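Local coordinates for CofB (Escherichia coli, PDB 5AX6), which serves as the minor pilin subunit of the type IVb pilus CFA/III, forms a homotrimer and probably helps to start pilus assembly, at residues Y91-S94 with T95-G99; F354-N358 with A359-V363; G372-T375 with S376-G379. All coordinates share one frame; numbering follows the deposited sequence.

Interaction 1 (Y91-S94 with T95-G99)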
loop_
_atom_site.group_PDB
_atom_site.type_symbol
_atom_site.label_atom_id
_atom_site.label_comp_id
_atom_site.label_asym_id
_atom_site.label_seq_id
_atom_site.Cartn_x
_atom_site.Cartn_y
_atom_site.Cartn_z
ATOM N N TYR A 91 19.875 -22.267 -24.405
ATOM C CA TYR A 91 21.200 -21.684 -24.220
ATOM C C TYR A 91 21.770 -21.961 -22.845
ATOM O O TYR A 91 22.508 -21.147 -22.291
ATOM C CB TYR A 91 21.160 -20.179 -24.521
ATOM C CG TYR A 91 20.915 -19.985 -25.992
ATOM C CD1 TYR A 91 21.897 -20.322 -26.920
ATOM C CD2 TYR A 91 19.680 -19.548 -26.467
ATOM C CE1 TYR A 91 21.674 -20.194 -28.284
ATOM C CE2 TYR A 91 19.447 -19.414 -27.833
ATOM C CZ TYR A 91 20.449 -19.732 -28.732
ATOM O OH TYR A 91 20.231 -19.607 -30.079
ATOM N N CYS A 92 21.416 -23.122 -22.299
ATOM C CA CYS A 92 22.161 -23.706 -21.191
ATOM C C CYS A 92 23.648 -23.809 -21.550
ATOM O O CYS A 92 24.509 -23.799 -20.669
ATOM C CB CYS A 92 21.620 -25.085 -20.841
ATOM S SG CYS A 92 20.214 -25.006 -19.679
ATOM N N ILE A 93 23.936 -23.941 -22.843
ATOM C CA ILE A 93 25.309 -23.764 -23.346
ATOM C C ILE A 93 25.303 -22.636 -24.371
ATOM O O ILE A 93 24.269 -22.338 -24.959
ATOM C CB ILE A 93 25.896 -25.065 -23.967
ATOM C CG1 ILE A 93 25.011 -25.585 -25.109
ATOM C CG2 ILE A 93 26.103 -26.110 -22.880
ATOM C CD1 ILE A 93 25.439 -26.955 -25.681
ATOM N N SER A 94 26.454 -21.999 -24.571
ATOM C CA SER A 94 26.528 -20.783 -25.360
ATOM C C SER A 94 26.073 -20.998 -26.804
ATOM O O SER A 94 25.368 -20.169 -27.378
ATOM C CB SER A 94 27.966 -20.233 -25.329
ATOM O OG SER A 94 28.090 -19.124 -26.195
ATOM N N THR A 95 26.461 -22.124 -27.380
ATOM C CA THR A 95 26.172 -22.386 -28.774
ATOM C C THR A 95 24.751 -22.901 -28.981
ATOM O O THR A 95 24.292 -22.998 -30.112
ATOM C CB THR A 95 27.157 -23.410 -29.363
ATOM O OG1 THR A 95 26.897 -23.576 -30.761
ATOM C CG2 THR A 95 27.021 -24.749 -28.677
ATOM N N GLY A 96 24.074 -23.249 -27.885
ATOM C CA GLY A 96 22.711 -23.748 -27.956
ATOM C C GLY A 96 22.643 -25.270 -28.042
ATOM O O GLY A 96 23.398 -25.903 -28.786
ATOM N N THR A 97 21.741 -25.860 -27.266
ATOM C CA THR A 97 21.461 -27.288 -27.363
ATOM C C THR A 97 20.518 -27.576 -28.508
ATOM O O THR A 97 20.103 -26.665 -29.228
ATOM C CB THR A 97 20.820 -27.834 -26.073
ATOM O OG1 THR A 97 19.482 -27.319 -25.960
ATOM C CG2 THR A 97 21.634 -27.433 -24.848
ATOM N N GLN A 98 20.146 -28.848 -28.656
ATOM C CA GLN A 98 19.118 -29.240 -29.614
ATOM C C GLN A 98 17.704 -28.873 -29.156
ATOM O O GLN A 98 16.746 -29.003 -29.923
ATOM C CB GLN A 98 19.187 -30.749 -29.885
ATOM C CG GLN A 98 20.460 -31.190 -30.596
ATOM C CD GLN A 98 20.622 -30.534 -31.953
ATOM O OE1 GLN A 98 19.759 -30.659 -32.825
ATOM N NE2 GLN A 98 21.730 -29.817 -32.136
ATOM N N GLY A 99 17.566 -28.447 -27.904
ATOM C CA GLY A 99 16.289 -27.937 -27.426
ATOM C C GLY A 99 15.913 -26.706 -28.237
ATOM O O GLY A 99 16.785 -25.962 -28.690
#

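Interaction 2 (F354-N358 with A359-V363)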
loop_
_atom_site.group_PDB
_atom_site.type_symbol
_atom_site.label_atom_id
_atom_site.label_comp_id
_atom_site.label_asym_id
_atom_site.label_seq_id
_atom_site.Cartn_x
_atom_site.Cartn_y
_atom_site.Cartn_z
ATOM N N PHE A 354 4.722 40.278 27.188
ATOM C CA PHE A 354 4.438 40.210 28.617
ATOM C C PHE A 354 3.349 41.255 28.901
ATOM O O PHE A 354 3.036 42.083 28.030
ATOM C CB PHE A 354 5.713 40.438 29.428
ATOM C CG PHE A 354 6.789 39.418 29.144
ATOM C CD1 PHE A 354 6.794 38.194 29.800
ATOM C CD2 PHE A 354 7.772 39.673 28.206
ATOM C CE1 PHE A 354 7.770 37.247 29.534
ATOM C CE2 PHE A 354 8.752 38.729 27.932
ATOM C CZ PHE A 354 8.756 37.516 28.601
ATOM N N SER A 355 2.727 41.210 30.076
ATOM C CA SER A 355 1.489 41.968 30.216
ATOM C C SER A 355 1.406 42.942 31.395
ATOM O O SER A 355 0.317 43.402 31.713
ATOM C CB SER A 355 0.299 41.002 30.278
ATOM O OG SER A 355 0.400 40.087 31.353
ATOM N N ASN A 356 2.530 43.282 32.023
ATOM C CA ASN A 356 2.505 44.352 33.035
ATOM C C ASN A 356 2.441 45.716 32.368
ATOM O O ASN A 356 3.217 46.007 31.458
ATOM C CB ASN A 356 3.719 44.270 33.971
ATOM C CG ASN A 356 3.569 43.176 35.008
ATOM O OD1 ASN A 356 2.453 42.743 35.306
ATOM N ND2 ASN A 356 4.687 42.720 35.562
ATOM N N SER A 357 1.513 46.555 32.833
ATOM C CA SER A 357 1.196 47.813 32.163
ATOM C C SER A 357 1.382 49.067 33.030
ATOM O O SER A 357 1.827 50.109 32.546
ATOM C CB SER A 357 -0.246 47.761 31.657
ATOM O OG SER A 357 -0.553 48.905 30.893
ATOM N N ASN A 358 1.017 48.982 34.302
ATOM C CA ASN A 358 1.136 50.145 35.170
ATOM C C ASN A 358 2.354 50.042 36.075
ATOM O O ASN A 358 2.868 48.946 36.315
ATOM C CB ASN A 358 -0.134 50.333 36.004
ATOM C CG ASN A 358 -0.571 49.058 36.698
ATOM O OD1 ASN A 358 0.172 48.486 37.500
ATOM N ND2 ASN A 358 -1.788 48.615 36.406
ATOM N N ALA A 359 2.798 51.194 36.572
ATOM C CA ALA A 359 4.040 51.311 37.332
ATOM C C ALA A 359 4.133 50.349 38.512
ATOM O O ALA A 359 5.198 49.802 38.780
ATOM C CB ALA A 359 4.212 52.742 37.821
ATOM N N SER A 360 3.028 50.149 39.226
ATOM C CA SER A 360 3.071 49.333 40.439
ATOM C C SER A 360 3.415 47.884 40.115
ATOM O O SER A 360 4.130 47.229 40.872
ATOM C CB SER A 360 1.742 49.403 41.200
ATOM O OG SER A 360 0.686 48.819 40.463
ATOM N N ASP A 361 2.909 47.391 38.989
ATOM C CA ASP A 361 3.215 46.032 38.559
ATOM C C ASP A 361 4.590 45.958 37.903
ATOM O O ASP A 361 5.346 45.016 38.139
ATOM C CB ASP A 361 2.145 45.519 37.590
ATOM C CG ASP A 361 0.805 45.287 38.271
ATOM O OD1 ASP A 361 0.798 44.888 39.457
ATOM O OD2 ASP A 361 -0.239 45.501 37.618
ATOM N N LEU A 362 4.897 46.966 37.092
ATOM C CA LEU A 362 6.101 46.990 36.262
ATOM C C LEU A 362 7.400 47.173 37.036
ATOM O O LEU A 362 8.394 46.505 36.753
ATOM C CB LEU A 362 6.002 48.116 35.222
ATOM C CG LEU A 362 5.330 47.878 33.872
ATOM C CD1 LEU A 362 5.207 49.195 33.116
ATOM C CD2 LEU A 362 6.123 46.868 33.051
ATOM N N VAL A 363 7.415 48.106 37.987
ATOM C CA VAL A 363 8.682 48.481 38.590
ATOM C C VAL A 363 9.027 47.580 39.762
ATOM O O VAL A 363 8.238 47.426 40.697
ATOM C CB VAL A 363 8.687 49.952 39.066
ATOM C CG1 VAL A 363 9.989 50.261 39.795
ATOM C CG2 VAL A 363 8.496 50.892 37.891
HETATM O O HOH W 1 -0.223 46.191 34.987
#

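Interaction 3 (G372-T375 with S376-G379)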
loop_
_atom_site.group_PDB
_atom_site.type_symbol
_atom_site.label_atom_id
_atom_site.label_comp_id
_atom_site.label_asym_id
_atom_site.label_seq_id
_atom_site.Cartn_x
_atom_site.Cartn_y
_atom_site.Cartn_z
ATOM N N GLY A 372 12.862 36.219 42.344
ATOM C CA GLY A 372 11.804 35.887 41.401
ATOM C C GLY A 372 10.888 34.759 41.855
ATOM O O GLY A 372 11.349 33.734 42.357
ATOM N N ASN A 373 9.584 34.971 41.715
ATOM C CA ASN A 373 8.601 33.923 41.940
ATOM C C ASN A 373 7.887 33.684 40.614
ATOM O O ASN A 373 6.792 34.195 40.387
ATOM C CB ASN A 373 7.614 34.308 43.041
ATOM C CG ASN A 373 6.575 33.222 43.305
ATOM O OD1 ASN A 373 6.708 32.088 42.842
ATOM N ND2 ASN A 373 5.532 33.572 44.045
ATOM N N VAL A 374 8.532 32.929 39.734
ATOM C CA VAL A 374 8.086 32.873 38.344
ATOM C C VAL A 374 6.738 32.189 38.177
ATOM O O VAL A 374 6.055 32.428 37.182
ATOM C CB VAL A 374 9.123 32.162 37.442
ATOM C CG1 VAL A 374 10.472 32.878 37.521
ATOM C CG2 VAL A 374 9.254 30.674 37.815
ATOM N N THR A 375 6.341 31.344 39.131
ATOM C CA THR A 375 5.079 30.623 38.994
ATOM C C THR A 375 3.881 31.524 39.258
ATOM O O THR A 375 2.739 31.148 38.969
ATOM C CB THR A 375 4.977 29.408 39.954
ATOM O OG1 THR A 375 5.044 29.862 41.312
ATOM C CG2 THR A 375 6.082 28.405 39.689
ATOM N N SER A 376 4.139 32.713 39.800
ATOM C CA SER A 376 3.066 33.551 40.320
ATOM C C SER A 376 3.174 35.023 39.960
ATOM O O SER A 376 2.267 35.799 40.262
ATOM C CB SER A 376 3.006 33.428 41.850
ATOM O OG SER A 376 2.013 32.511 42.246
ATOM N N GLU A 377 4.278 35.414 39.333
ATOM C CA GLU A 377 4.504 36.827 39.024
ATOM C C GLU A 377 3.482 37.394 38.055
ATOM O O GLU A 377 3.123 36.760 37.066
ATOM C CB GLU A 377 5.900 37.035 38.443
ATOM C CG GLU A 377 6.986 37.231 39.504
ATOM C CD GLU A 377 8.381 37.162 38.916
ATOM O OE1 GLU A 377 8.528 36.632 37.793
ATOM O OE2 GLU A 377 9.331 37.636 39.574
ATOM N N LYS A 378 3.022 38.600 38.350
ATOM C CA LYS A 378 2.119 39.304 37.457
ATOM C C LYS A 378 2.797 39.561 36.119
ATOM O O LYS A 378 3.987 39.892 36.065
ATOM C CB LYS A 378 1.659 40.626 38.072
ATOM C CG LYS A 378 0.755 40.461 39.288
ATOM C CD LYS A 378 -0.151 41.672 39.485
ATOM C CE LYS A 378 -1.373 41.600 38.582
ATOM N NZ LYS A 378 -2.204 40.403 38.895
ATOM N N GLY A 379 2.029 39.401 35.046
ATOM C CA GLY A 379 2.481 39.752 33.710
ATOM C C GLY A 379 3.237 38.641 33.011
ATOM O O GLY A 379 3.653 38.796 31.861
#

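Interaction 1 (Y91-S94 with T95-G99)
Tyr91 and Gly96 meet where the chain doubles back on itself, and here the packing is tight. One side of the tyrosine ring, atoms CD1 and CE1, lies obliquely against the glycine backbone, with Tyr91 CD1 3.7 Å from Gly96 CA. A beta carbon on Gly96 would press against that ring, and at phi 92° and psi 136° it would also run into the carbonyl oxygen of Thr95, so glycine suits the place on two counts. Ile93 fills the space beside it: with CG1 lodged between its own backbone N and carbonyl carbon (chi1 57°), the chain bends back so that CG1 approaches Gly96 N and the terminal CD1 lies 3.9 Å from Thr97 CG2. The Ile93 and Thr97 side chains cross at a slant, methyl against methylene and methyl, while Thr95 CG2 adds a looser touch, 4.0 Å from Ile93 CD1.

The bend is a type I beta turn from Ile93 to Gly96, closed by Gly96 N donating to Ile93 O at 3.1 Å. Just beyond it Thr97 OG1 accepts from Gly99 N at 3.0 Å, an ST turn that shapes the way out of the bend. The beta turn and the ST turn both belong to the long loop between strands 75-76 and 121-130 of the pilin domain, and the disulfide of Cys92 with Cys110 ties its first half to a later part of the same loop. Lys90 NZ bonds to the carbonyl oxygens of Thr97 and Gly99.

The other side of the bend is open. Ser94 and Thr95, at the turn's two central positions, direct their beta carbons away from the opposing segment, and both residues are exposed to solvent within the trimer.

Interaction 2 (F354-N358 with A359-V363)
Asn358 OD1 reaches over the start of helix 359-362 and takes two donors there. Ser360 OG gives it a bond of 3.0 Å from above the amide plane, and Asp361 N adds a weak one at 3.3 Å. Asp361 OD2 also stands 3.0 Å from Asn358 OD1, an unbonded pair of acceptors. The reach depends on a tight first torsion: CG sits between the backbone N and the carbonyl carbon (chi1 50°), which folds the amide back over the helix end. Behind it the backbone oxygen of Asn358 accepts from Leu362 N at 2.9 Å, and more weakly from Asp361 N.

Leu362 lays its two methyls side by side along the incoming chain, CD2 3.7 Å from Asn356 CB and CD1 3.5 Å from Ser357 O. With Leu362 cut back to an alanine, the space beside Asn356 and Ser357 would probably be left unfilled, and the packing on Tyr419 and Pro475 lost. The Asn356 side chain crosses that of Asp361 at about a right angle, though the amide and carboxylate planes are only 28° apart, and Asn356 OD1 stands 3.6 Å from Asp361 CB.

Farther out, a water bridges the two segments, accepting from Ser357 N and donating to that same Asp361 OD2 at 2.7 Å. Asn356 is itself positioned by Leu473 O, its strongest polar partner, with Lys378 O a weaker one for the same ND2, and Ser357 OG bonds to Lys476. These ties fasten the loop leaving strand 341-353 in the C-terminal domain, where Asn358 is the weakly bonded N-cap of a single short helical turn.

Interaction 3 (G372-T375 with S376-G379)
Glu377 and Asn373 extend their side chains past opposite ends of one small bend. The glutamate chain, extended beyond CG, runs back alongside the Asn373 backbone: CG passes 3.2 Å from Asn373 O, and OE2 accepts a weak bond from Asn373 N at 3.4 Å. The asparagine goes the other way. Its CG stands opposite the backbone N (chi1 -180°), which brings the amide alongside Ser376 and leaves ND2 3.3 Å from Ser376 CB, a packing contact. On the same amide, OD1 accepts weakly from Thr375 OG1 at 3.2 Å.

The backbone oxygen of Asn373 lies at the centre of the bend. Ser376 N donates to it at 3.1 Å with an N-H...O angle of 161°, and Glu377 N adds a weak second bond. Val374 backs the turn, its CG1 4.2 Å from Glu377 OE1.

Within the chain the carboxylate has a stronger partner, Tyr370 OH, which bonds to OE2; that oxygen also forms a salt bridge with Arg430 of a second subunit, a pairing likely to favour the ionised acid. The bend thus lies at a subunit boundary of the trimer. It belongs to the loop between helix 359-362 and strand 381-384, where Val374 rests on Gln445 and Asn447 of strand 438-448, and Thr375 and Glu377 lean on Tyr454 and Thr456 of strand 452-463.

The three contacts come in series along the chain but fall into two groups. Interaction 1 lies in the pilin domain, across the chain's centre from the other two and with its nearest atoms about 79 Å from interaction 2 and 80 Å from interaction 3. Interactions 2 and 3 share the C-terminal domain, their centres about 12 Å apart, and touch directly: a probable hydrogen bond joins Ser355 N to Gly379 O, and the methylenes of Lys378 pack on Asp361. The loops before and after helix 359-362 are thereby joined. Of the three, interaction 3 reaches a second subunit, so this end of the elongated molecule takes part in trimer contacts.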